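Local coordinates for protein histidinol-phosphatase (Bordetella pertussis, PDB 3FVV) that probably dephosphorylates L-histidinol phosphate to L-histidinol late in histidine biosynthesis, as a magnesium-dependent hydrolase of the HAD-like superfamily, at residues L11-W24 with T115-F129. Sequence-based numbering, arbitrary orientation.
Sequences LDHTLLPLDSDYQW and TATNSFVTAPIARAF. With SO4 (sulfate ion), chain C.
Just past the end of strand 5-9, Leu11 faces Thr115 at the end of the parallel neighbour 110-115, their CA atoms 5.8 Å apart, and beyond them helices 20-24 and 119-128 cross at 114°. Here the first HAD motif, whose DxD begins at Asp10, meets the second, ending in Thr115. A sulfate, probably from the crystallisation liquor, lies between the two segments, consistent with a phosphate site. Its O1 accepts from Leu11 N, Asp12 N and Thr115 OG1, its O2 from Ala116 N in a nearly straight bond (175°); Lys160 NZ also bonds the sulfate. Thr115 OG1 also accepts from Thr117 N, closing an ST turn. The Asp12 carboxylate bridges the segments: Thr117 OG1 donates to OD2 over 2.6 Å on the syn side, while Ser20 gives OD1 both its backbone N, from above the plane, and OG, on the syn lone pair. These three bonds should fix the rotation of the carboxylate. Leu11, with CG anti to its backbone N (chi1 180°), sends CD2 past Thr122 CG2 and lays CD1 3.7 Å from Ile125 CG2. Leu15 CD1 sits over the centre of the Phe129 ring, 4.1 Å from the centroid, and Leu16 CD2 comes to that ring's edge; helix 95-106 packs on Leu15 and Phe129. Val121 CG2 covers one face of the Trp24 indole, 3.4 Å from CD1, and Phe120 turns its ring edge to Trp24. One water accepts from Asn118 N and ND2 and donates to Asp21 OD1; a second, in the plane of the indole, accepts from Asn118 ND2 at 2.9 Å and weakly from Trp24 NE1.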
ATOM      1  N   LEU A  11       3.419   1.286  -1.997  1.00 13.97           N
ATOM      2  CA  LEU A  11       2.615   1.346  -3.214  1.00 12.90           C
ATOM      3  C   LEU A  11       2.144   2.762  -3.594  1.00 13.44           C
ATOM      4  O   LEU A  11       2.573   3.305  -4.624  1.00 12.10           O
ATOM      5  CB  LEU A  11       1.387   0.437  -3.113  1.00 13.87           C
ATOM      6  CG  LEU A  11       0.462   0.419  -4.324  1.00 13.71           C
ATOM      7  CD1 LEU A  11       1.190  -0.103  -5.506  1.00  9.24           C
ATOM      8  CD2 LEU A  11      -0.859  -0.455  -4.049  1.00 15.37           C
ATOM      9  N   ASP A  12       1.295   3.364  -2.771  1.00 13.38           N
ATOM     10  CA  ASP A  12       0.570   4.558  -3.211  1.00 13.62           C
ATOM     11  C   ASP A  12       1.503   5.727  -3.311  1.00 13.05           C
ATOM     12  O   ASP A  12       2.145   6.063  -2.349  1.00 12.36           O
ATOM     13  CB  ASP A  12      -0.630   4.835  -2.298  1.00 13.81           C
ATOM     14  CG  ASP A  12      -1.620   3.661  -2.276  1.00 15.05           C
ATOM     15  OD1 ASP A  12      -1.996   3.141  -3.338  1.00 14.67           O
ATOM     16  OD2 ASP A  12      -1.985   3.195  -1.199  1.00 20.22           O
ATOM     17  N   HIS A  13       1.611   6.291  -4.518  1.00 13.64           N
ATOM     18  CA  HIS A  13       2.495   7.430  -4.826  1.00 14.54           C
ATOM     19  C   HIS A  13       3.948   7.042  -4.893  1.00 14.96           C
ATOM     20  O   HIS A  13       4.782   7.881  -5.149  1.00 16.68           O
ATOM     21  CB  HIS A  13       2.312   8.563  -3.835  1.00 15.57           C
ATOM     22  CG  HIS A  13       0.922   9.101  -3.837  1.00 20.28           C
ATOM     23  ND1 HIS A  13       0.391   9.746  -4.927  1.00 23.35           N
ATOM     24  CD2 HIS A  13      -0.067   9.035  -2.918  1.00 25.65           C
ATOM     25  CE1 HIS A  13      -0.858  10.088  -4.669  1.00 24.48           C
ATOM     26  NE2 HIS A  13      -1.161   9.674  -3.454  1.00 26.63           N
ATOM     27  N   THR A  14       4.261   5.771  -4.691  1.00 14.63           N
ATOM     28  CA  THR A  14       5.640   5.270  -4.834  1.00 14.58           C
ATOM     29  C   THR A  14       5.713   4.481  -6.125  1.00 13.58           C
ATOM     30  O   THR A  14       6.407   4.861  -7.029  1.00 15.36           O
ATOM     31  CB  THR A  14       6.016   4.361  -3.624  1.00 13.98           C
ATOM     32  OG1 THR A  14       6.089   5.186  -2.460  1.00 19.02           O
ATOM     33  CG2 THR A  14       7.371   3.631  -3.834  1.00 15.41           C
ATOM     34  N   LEU A  15       4.970   3.381  -6.214  1.00 14.03           N
ATOM     35  CA  LEU A  15       4.953   2.597  -7.447  1.00 14.74           C
ATOM     36  C   LEU A  15       3.833   3.038  -8.377  1.00 14.01           C
ATOM     37  O   LEU A  15       3.927   2.793  -9.556  1.00 15.66           O
ATOM     38  CB  LEU A  15       4.907   1.096  -7.147  1.00 14.71           C
ATOM     39  CG  LEU A  15       6.164   0.417  -6.556  1.00 14.16           C
ATOM     40  CD1 LEU A  15       5.936  -1.076  -6.488  1.00  8.04           C
ATOM     41  CD2 LEU A  15       7.432   0.747  -7.382  1.00 12.66           C
ATOM     42  N   LEU A  16       2.790   3.732  -7.864  1.00 14.00           N
ATOM     43  CA  LEU A  16       1.693   4.201  -8.692  1.00 13.39           C
ATOM     44  C   LEU A  16       1.549   5.716  -8.484  1.00 13.51           C
ATOM     45  O   LEU A  16       1.733   6.206  -7.369  1.00 11.22           O
ATOM     46  CB  LEU A  16       0.374   3.506  -8.332  1.00 14.07           C
ATOM     47  CG  LEU A  16       0.277   1.992  -8.443  1.00 15.04           C
ATOM     48  CD1 LEU A  16      -1.054   1.571  -7.812  1.00 16.71           C
ATOM     49  CD2 LEU A  16       0.389   1.612  -9.860  1.00 18.84           C
ATOM     50  N   PRO A  17       1.238   6.460  -9.558  1.00 13.75           N
ATOM     51  CA  PRO A  17       1.115   7.901  -9.450  1.00 14.58           C
ATOM     52  C   PRO A  17      -0.261   8.269  -8.915  1.00 15.27           C
ATOM     53  O   PRO A  17      -0.800   9.240  -9.301  1.00 16.13           O
ATOM     54  CB  PRO A  17       1.286   8.375 -10.901  1.00 15.36           C
ATOM     55  CG  PRO A  17       0.809   7.238 -11.731  1.00 16.24           C
ATOM     56  CD  PRO A  17       1.141   6.001 -10.957  1.00 14.77           C
ATOM     57  N   LEU A  18      -0.802   7.493  -7.993  1.00 14.94           N
ATOM     58  CA  LEU A  18      -2.086   7.789  -7.435  1.00 14.99           C
ATOM     59  C   LEU A  18      -2.183   7.067  -6.078  1.00 14.69           C
ATOM     60  O   LEU A  18      -1.298   6.277  -5.687  1.00 12.87           O
ATOM     61  CB  LEU A  18      -3.180   7.357  -8.424  1.00 14.43           C
ATOM     62  CG  LEU A  18      -3.113   5.916  -9.022  1.00 16.49           C
ATOM     63  CD1 LEU A  18      -3.637   4.908  -8.026  1.00 11.67           C
ATOM     64  CD2 LEU A  18      -3.818   5.767 -10.393  1.00 11.91           C
ATOM     65  N   ASP A  19      -3.247   7.366  -5.356  1.00 14.53           N
ATOM     66  CA  ASP A  19      -3.585   6.665  -4.127  1.00 14.62           C
ATOM     67  C   ASP A  19      -4.671   5.649  -4.439  1.00 13.26           C
ATOM     68  O   ASP A  19      -5.860   5.980  -4.657  1.00 12.54           O
ATOM     69  CB  ASP A  19      -4.094   7.654  -3.044  1.00 16.01           C
ATOM     70  CG  ASP A  19      -4.603   6.931  -1.806  1.00 18.50           C
ATOM     71  OD1 ASP A  19      -4.273   5.760  -1.596  1.00 25.55           O
ATOM     72  OD2 ASP A  19      -5.337   7.539  -1.039  1.00 29.82           O
ATOM     73  N   SER A  20      -4.278   4.396  -4.396  1.00 11.78           N
ATOM     74  CA  SER A  20      -5.149   3.324  -4.786  1.00 12.51           C
ATOM     75  C   SER A  20      -6.358   3.203  -3.797  1.00 12.66           C
ATOM     76  O   SER A  20      -7.439   2.801  -4.173  1.00 13.90           O
ATOM     77  CB  SER A  20      -4.352   2.025  -4.959  1.00 11.31           C
ATOM     78  OG  SER A  20      -3.949   1.422  -3.728  1.00 13.00           O
ATOM     79  N   ASP A  21      -6.191   3.641  -2.565  1.00 13.05           N
ATOM     80  CA  ASP A  21      -7.242   3.500  -1.525  1.00 12.99           C
ATOM     81  C   ASP A  21      -8.394   4.444  -1.935  1.00 13.05           C
ATOM     82  O   ASP A  21      -9.507   4.014  -2.181  1.00 11.71           O
ATOM     83  CB  ASP A  21      -6.623   3.877  -0.173  1.00 13.62           C
ATOM     84  CG  ASP A  21      -7.252   3.175   1.016  1.00 17.31           C
ATOM     85  OD1 ASP A  21      -7.986   2.180   0.875  1.00 17.35           O
ATOM     86  OD2 ASP A  21      -6.993   3.674   2.150  1.00 18.25           O
ATOM     87  N   TYR A  22      -8.076   5.728  -2.065  1.00 14.96           N
ATOM     88  CA  TYR A  22      -9.027   6.766  -2.485  1.00 15.43           C
ATOM     89  C   TYR A  22      -9.617   6.480  -3.878  1.00 14.62           C
ATOM     90  O   TYR A  22     -10.834   6.533  -4.064  1.00 14.23           O
ATOM     91  CB  TYR A  22      -8.381   8.142  -2.450  1.00 17.18           C
ATOM     92  CG  TYR A  22      -9.411   9.185  -2.847  1.00 22.02           C
ATOM     93  CD1 TYR A  22     -10.372   9.625  -1.932  1.00 29.04           C
ATOM     94  CD2 TYR A  22      -9.509   9.616  -4.163  1.00 25.71           C
ATOM     95  CE1 TYR A  22     -11.388  10.538  -2.304  1.00 29.91           C
ATOM     96  CE2 TYR A  22     -10.494  10.528  -4.555  1.00 29.12           C
ATOM     97  CZ  TYR A  22     -11.440  10.987  -3.627  1.00 31.34           C
ATOM     98  OH  TYR A  22     -12.431  11.866  -4.030  1.00 32.56           O
ATOM     99  N   GLN A  23      -8.787   6.090  -4.842  1.00 14.67           N
ATOM    100  CA  GLN A  23      -9.299   5.829  -6.219  1.00 13.92           C
ATOM    101  C   GLN A  23     -10.306   4.653  -6.208  1.00 13.44           C
ATOM    102  O   GLN A  23     -11.338   4.680  -6.882  1.00 12.13           O
ATOM    103  CB  GLN A  23      -8.169   5.566  -7.188  1.00 13.77           C
ATOM    104  CG  GLN A  23      -7.274   6.734  -7.367  1.00 15.99           C
ATOM    105  CD  GLN A  23      -8.030   7.895  -7.998  1.00 19.93           C
ATOM    106  OE1 GLN A  23      -8.962   7.701  -8.802  1.00 17.89           O
ATOM    107  NE2 GLN A  23      -7.626   9.083  -7.655  1.00 18.73           N
ATOM    108  N   TRP A  24     -10.044   3.653  -5.390  1.00 13.32           N
ATOM    109  CA  TRP A  24     -11.017   2.584  -5.248  1.00 12.96           C
ATOM    110  C   TRP A  24     -12.348   3.053  -4.655  1.00 13.94           C
ATOM    111  O   TRP A  24     -13.395   2.668  -5.196  1.00 14.40           O
ATOM    112  CB  TRP A  24     -10.399   1.445  -4.444  1.00 14.17           C
ATOM    113  CG  TRP A  24     -11.285   0.307  -4.010  1.00  9.20           C
ATOM    114  CD1 TRP A  24     -11.609   0.047  -2.722  1.00  8.19           C
ATOM    115  CD2 TRP A  24     -12.017  -0.672  -4.812  1.00  9.65           C
ATOM    116  NE1 TRP A  24     -12.413  -1.062  -2.655  1.00  9.74           N
ATOM    117  CE2 TRP A  24     -12.693  -1.517  -3.912  1.00  9.60           C
ATOM    118  CE3 TRP A  24     -12.116  -0.937  -6.156  1.00 11.04           C
ATOM    119  CZ2 TRP A  24     -13.445  -2.617  -4.316  1.00 10.15           C
ATOM    120  CZ3 TRP A  24     -12.866  -2.027  -6.567  1.00 13.96           C
ATOM    121  CH2 TRP A  24     -13.510  -2.868  -5.642  1.00 13.68           C
ATOM    122  N   THR A 115       2.097  -1.974   2.169  1.00 11.94           N
ATOM    123  CA  THR A 115       1.131  -0.925   1.917  1.00 12.49           C
ATOM    124  C   THR A 115      -0.031  -0.913   2.916  1.00 13.08           C
ATOM    125  O   THR A 115      -0.534  -1.959   3.304  1.00 11.89           O
ATOM    126  CB  THR A 115       0.574  -1.085   0.455  1.00 13.68           C
ATOM    127  OG1 THR A 115      -0.457  -0.128   0.217  1.00 13.35           O
ATOM    128  CG2 THR A 115       0.022  -2.483   0.243  1.00 11.91           C
ATOM    129  N   ALA A 116      -0.473   0.296   3.289  1.00 12.50           N
ATOM    130  CA  ALA A 116      -1.628   0.480   4.168  1.00 13.51           C
ATOM    131  C   ALA A 116      -2.901   0.191   3.414  1.00 12.87           C
ATOM    132  O   ALA A 116      -3.915  -0.060   4.035  1.00 13.90           O
ATOM    133  CB  ALA A 116      -1.705   1.893   4.732  1.00 11.94           C
ATOM    134  N   THR A 117      -2.884   0.254   2.087  1.00 12.33           N
ATOM    135  CA  THR A 117      -4.131   0.005   1.352  1.00 10.95           C
ATOM    136  C   THR A 117      -4.445  -1.507   1.474  1.00 11.84           C
ATOM    137  O   THR A 117      -3.586  -2.338   1.321  1.00 12.23           O
ATOM    138  CB  THR A 117      -4.080   0.562  -0.066  1.00 11.51           C
ATOM    139  OG1 THR A 117      -4.005   2.001  -0.013  1.00  9.81           O
ATOM    140  CG2 THR A 117      -5.347   0.179  -0.900  1.00  8.27           C
ATOM    141  N   ASN A 118      -5.690  -1.832   1.792  1.00 12.29           N
ATOM    142  CA  ASN A 118      -6.051  -3.199   2.176  1.00 11.50           C
ATOM    143  C   ASN A 118      -5.743  -4.265   1.118  1.00 11.78           C
ATOM    144  O   ASN A 118      -5.789  -3.987  -0.118  1.00  8.58           O
ATOM    145  CB  ASN A 118      -7.509  -3.251   2.673  1.00 11.70           C
ATOM    146  CG  ASN A 118      -8.541  -3.234   1.561  1.00 11.22           C
ATOM    147  OD1 ASN A 118      -8.759  -4.265   0.925  1.00  8.98           O
ATOM    148  ND2 ASN A 118      -9.262  -2.111   1.402  1.00  8.25           N
ATOM    149  N   SER A 119      -5.396  -5.467   1.617  1.00  9.64           N
ATOM    150  CA  SER A 119      -4.981  -6.569   0.783  1.00 11.20           C
ATOM    151  C   SER A 119      -6.018  -7.049  -0.277  1.00 10.82           C
ATOM    152  O   SER A 119      -5.629  -7.529  -1.320  1.00 10.20           O
ATOM    153  CB  SER A 119      -4.472  -7.758   1.619  1.00 11.24           C
ATOM    154  OG  SER A 119      -5.505  -8.245   2.453  1.00 11.91           O
ATOM    155  N   PHE A 120      -7.319  -6.851  -0.070  1.00 11.32           N
ATOM    156  CA  PHE A 120      -8.254  -7.107  -1.133  1.00  9.86           C
ATOM    157  C   PHE A 120      -7.988  -6.186  -2.343  1.00 10.02           C
ATOM    158  O   PHE A 120      -7.981  -6.615  -3.489  1.00 10.52           O
ATOM    159  CB  PHE A 120      -9.735  -6.955  -0.702  1.00 11.22           C
ATOM    160  CG  PHE A 120     -10.672  -7.134  -1.857  1.00  9.73           C
ATOM    161  CD1 PHE A 120     -10.956  -8.399  -2.339  1.00 12.99           C
ATOM    162  CD2 PHE A 120     -11.144  -6.049  -2.560  1.00 13.28           C
ATOM    163  CE1 PHE A 120     -11.772  -8.575  -3.467  1.00 12.70           C
ATOM    164  CE2 PHE A 120     -11.942  -6.237  -3.696  1.00 10.00           C
ATOM    165  CZ  PHE A 120     -12.240  -7.489  -4.120  1.00 10.82           C
ATOM    166  N   VAL A 121      -7.795  -4.921  -2.067  1.00  9.72           N
ATOM    167  CA  VAL A 121      -7.519  -3.931  -3.097  1.00 10.65           C
ATOM    168  C   VAL A 121      -6.137  -4.091  -3.700  1.00 10.77           C
ATOM    169  O   VAL A 121      -5.985  -3.890  -4.876  1.00 11.54           O
ATOM    170  CB  VAL A 121      -7.738  -2.464  -2.542  1.00 10.92           C
ATOM    171  CG1 VAL A 121      -7.241  -1.394  -3.545  1.00  9.69           C
ATOM    172  CG2 VAL A 121      -9.221  -2.267  -2.191  1.00 10.33           C
ATOM    173  N   THR A 122      -5.143  -4.519  -2.939  1.00  9.98           N
ATOM    174  CA  THR A 122      -3.766  -4.494  -3.435  1.00 11.14           C
ATOM    175  C   THR A 122      -3.171  -5.815  -3.887  1.00 11.11           C
ATOM    176  O   THR A 122      -2.158  -5.813  -4.531  1.00 10.82           O
ATOM    177  CB  THR A 122      -2.813  -3.863  -2.395  1.00 10.75           C
ATOM    178  OG1 THR A 122      -3.034  -4.455  -1.107  1.00 10.79           O
ATOM    179  CG2 THR A 122      -3.069  -2.327  -2.301  1.00 10.91           C
ATOM    180  N   ALA A 123      -3.771  -6.934  -3.517  1.00 10.71           N
ATOM    181  CA  ALA A 123      -3.259  -8.254  -3.970  1.00 11.15           C
ATOM    182  C   ALA A 123      -3.029  -8.340  -5.481  1.00 10.18           C
ATOM    183  O   ALA A 123      -1.945  -8.713  -5.912  1.00 12.31           O
ATOM    184  CB  ALA A 123      -4.121  -9.413  -3.429  1.00 10.20           C
ATOM    185  N   PRO A 124      -4.000  -7.956  -6.306  1.00 10.05           N
ATOM    186  CA  PRO A 124      -3.759  -8.051  -7.782  1.00 10.29           C
ATOM    187  C   PRO A 124      -2.729  -7.033  -8.299  1.00 10.65           C
ATOM    188  O   PRO A 124      -2.193  -7.205  -9.358  1.00  9.50           O
ATOM    189  CB  PRO A 124      -5.138  -7.760  -8.415  1.00 10.20           C
ATOM    190  CG  PRO A 124      -6.114  -8.143  -7.305  1.00  9.42           C
ATOM    191  CD  PRO A 124      -5.411  -7.727  -6.001  1.00  9.85           C
ATOM    192  N   ILE A 125      -2.487  -5.974  -7.541  1.00 10.94           N
ATOM    193  CA  ILE A 125      -1.480  -4.959  -7.890  1.00 10.15           C
ATOM    194  C   ILE A 125      -0.071  -5.488  -7.615  1.00 10.58           C
ATOM    195  O   ILE A 125       0.846  -5.264  -8.425  1.00  8.03           O
ATOM    196  CB  ILE A 125      -1.708  -3.669  -7.087  1.00 10.92           C
ATOM    197  CG1 ILE A 125      -3.159  -3.176  -7.292  1.00 11.05           C
ATOM    198  CG2 ILE A 125      -0.668  -2.607  -7.504  1.00 11.81           C
ATOM    199  CD1 ILE A 125      -3.511  -1.861  -6.687  1.00 14.64           C
ATOM    200  N   ALA A 126       0.119  -6.188  -6.489  1.00 10.22           N
ATOM    201  CA  ALA A 126       1.390  -6.889  -6.282  1.00 10.37           C
ATOM    202  C   ALA A 126       1.659  -7.876  -7.389  1.00 11.93           C
ATOM    203  O   ALA A 126       2.791  -7.943  -7.954  1.00 13.07           O
ATOM    204  CB  ALA A 126       1.456  -7.548  -4.941  1.00 10.04           C
ATOM    205  N   ARG A 127       0.656  -8.669  -7.717  1.00 11.66           N
ATOM    206  CA  ARG A 127       0.773  -9.565  -8.849  1.00 11.78           C
ATOM    207  C   ARG A 127       1.095  -8.833 -10.174  1.00 12.21           C
ATOM    208  O   ARG A 127       1.890  -9.336 -10.998  1.00 10.84           O
ATOM    209  CB  ARG A 127      -0.523 -10.356  -8.994  1.00 11.65           C
ATOM    210  CG  ARG A 127      -0.613 -11.263 -10.202  1.00 12.74           C
ATOM    211  CD  ARG A 127      -1.963 -11.908 -10.163  1.00 12.44           C
ATOM    212  NE  ARG A 127      -2.385 -12.494 -11.425  1.00 10.45           N
ATOM    213  CZ  ARG A 127      -2.416 -13.800 -11.702  1.00 11.05           C
ATOM    214  NH1 ARG A 127      -1.994 -14.725 -10.815  1.00 12.02           N
ATOM    215  NH2 ARG A 127      -2.874 -14.187 -12.882  1.00 11.15           N
ATOM    216  N   ALA A 128       0.492  -7.675 -10.410  1.00 11.33           N
ATOM    217  CA  ALA A 128       0.805  -6.933 -11.654  1.00 10.97           C
ATOM    218  C   ALA A 128       2.276  -6.541 -11.759  1.00 10.67           C
ATOM    219  O   ALA A 128       2.798  -6.389 -12.861  1.00  9.39           O
ATOM    220  CB  ALA A 128      -0.099  -5.695 -11.826  1.00 12.05           C
ATOM    221  N   PHE A 129       2.958  -6.427 -10.618  1.00  9.60           N
ATOM    222  CA  PHE A 129       4.374  -6.101 -10.617  1.00 10.40           C
ATOM    223  C   PHE A 129       5.280  -7.319 -10.592  1.00 11.15           C
ATOM    224  O   PHE A 129       6.476  -7.165 -10.599  1.00 10.70           O
ATOM    225  CB  PHE A 129       4.673  -5.209  -9.420  1.00 10.20           C
ATOM    226  CG  PHE A 129       4.375  -3.754  -9.652  1.00 12.19           C
ATOM    227  CD1 PHE A 129       5.236  -2.986 -10.374  1.00 15.60           C
ATOM    228  CD2 PHE A 129       3.218  -3.165  -9.148  1.00 15.25           C
ATOM    229  CE1 PHE A 129       4.960  -1.638 -10.583  1.00 17.61           C
ATOM    230  CE2 PHE A 129       2.921  -1.851  -9.356  1.00 13.27           C
ATOM    231  CZ  PHE A 129       3.806  -1.064 -10.060  1.00 14.21           C
TER
HETATM  232  S   SO4 C 233       0.627   3.145   1.132  1.00 25.07           S
HETATM  233  O1  SO4 C 233       1.067   2.283  -0.030  1.00 21.78           O
HETATM  234  O2  SO4 C 233       0.931   2.534   2.483  1.00 17.15           O
HETATM  235  O3  SO4 C 233       1.220   4.449   0.881  1.00 24.98           O
HETATM  236  O4  SO4 C 233      -0.832   3.328   1.122  1.00 20.50           O
HETATM  237  O   HOH W   1      -7.740   0.101   2.584  1.00 13.34           O
HETATM  238  O   HOH W   2     -11.731  -0.957   0.372  1.00 10.91           O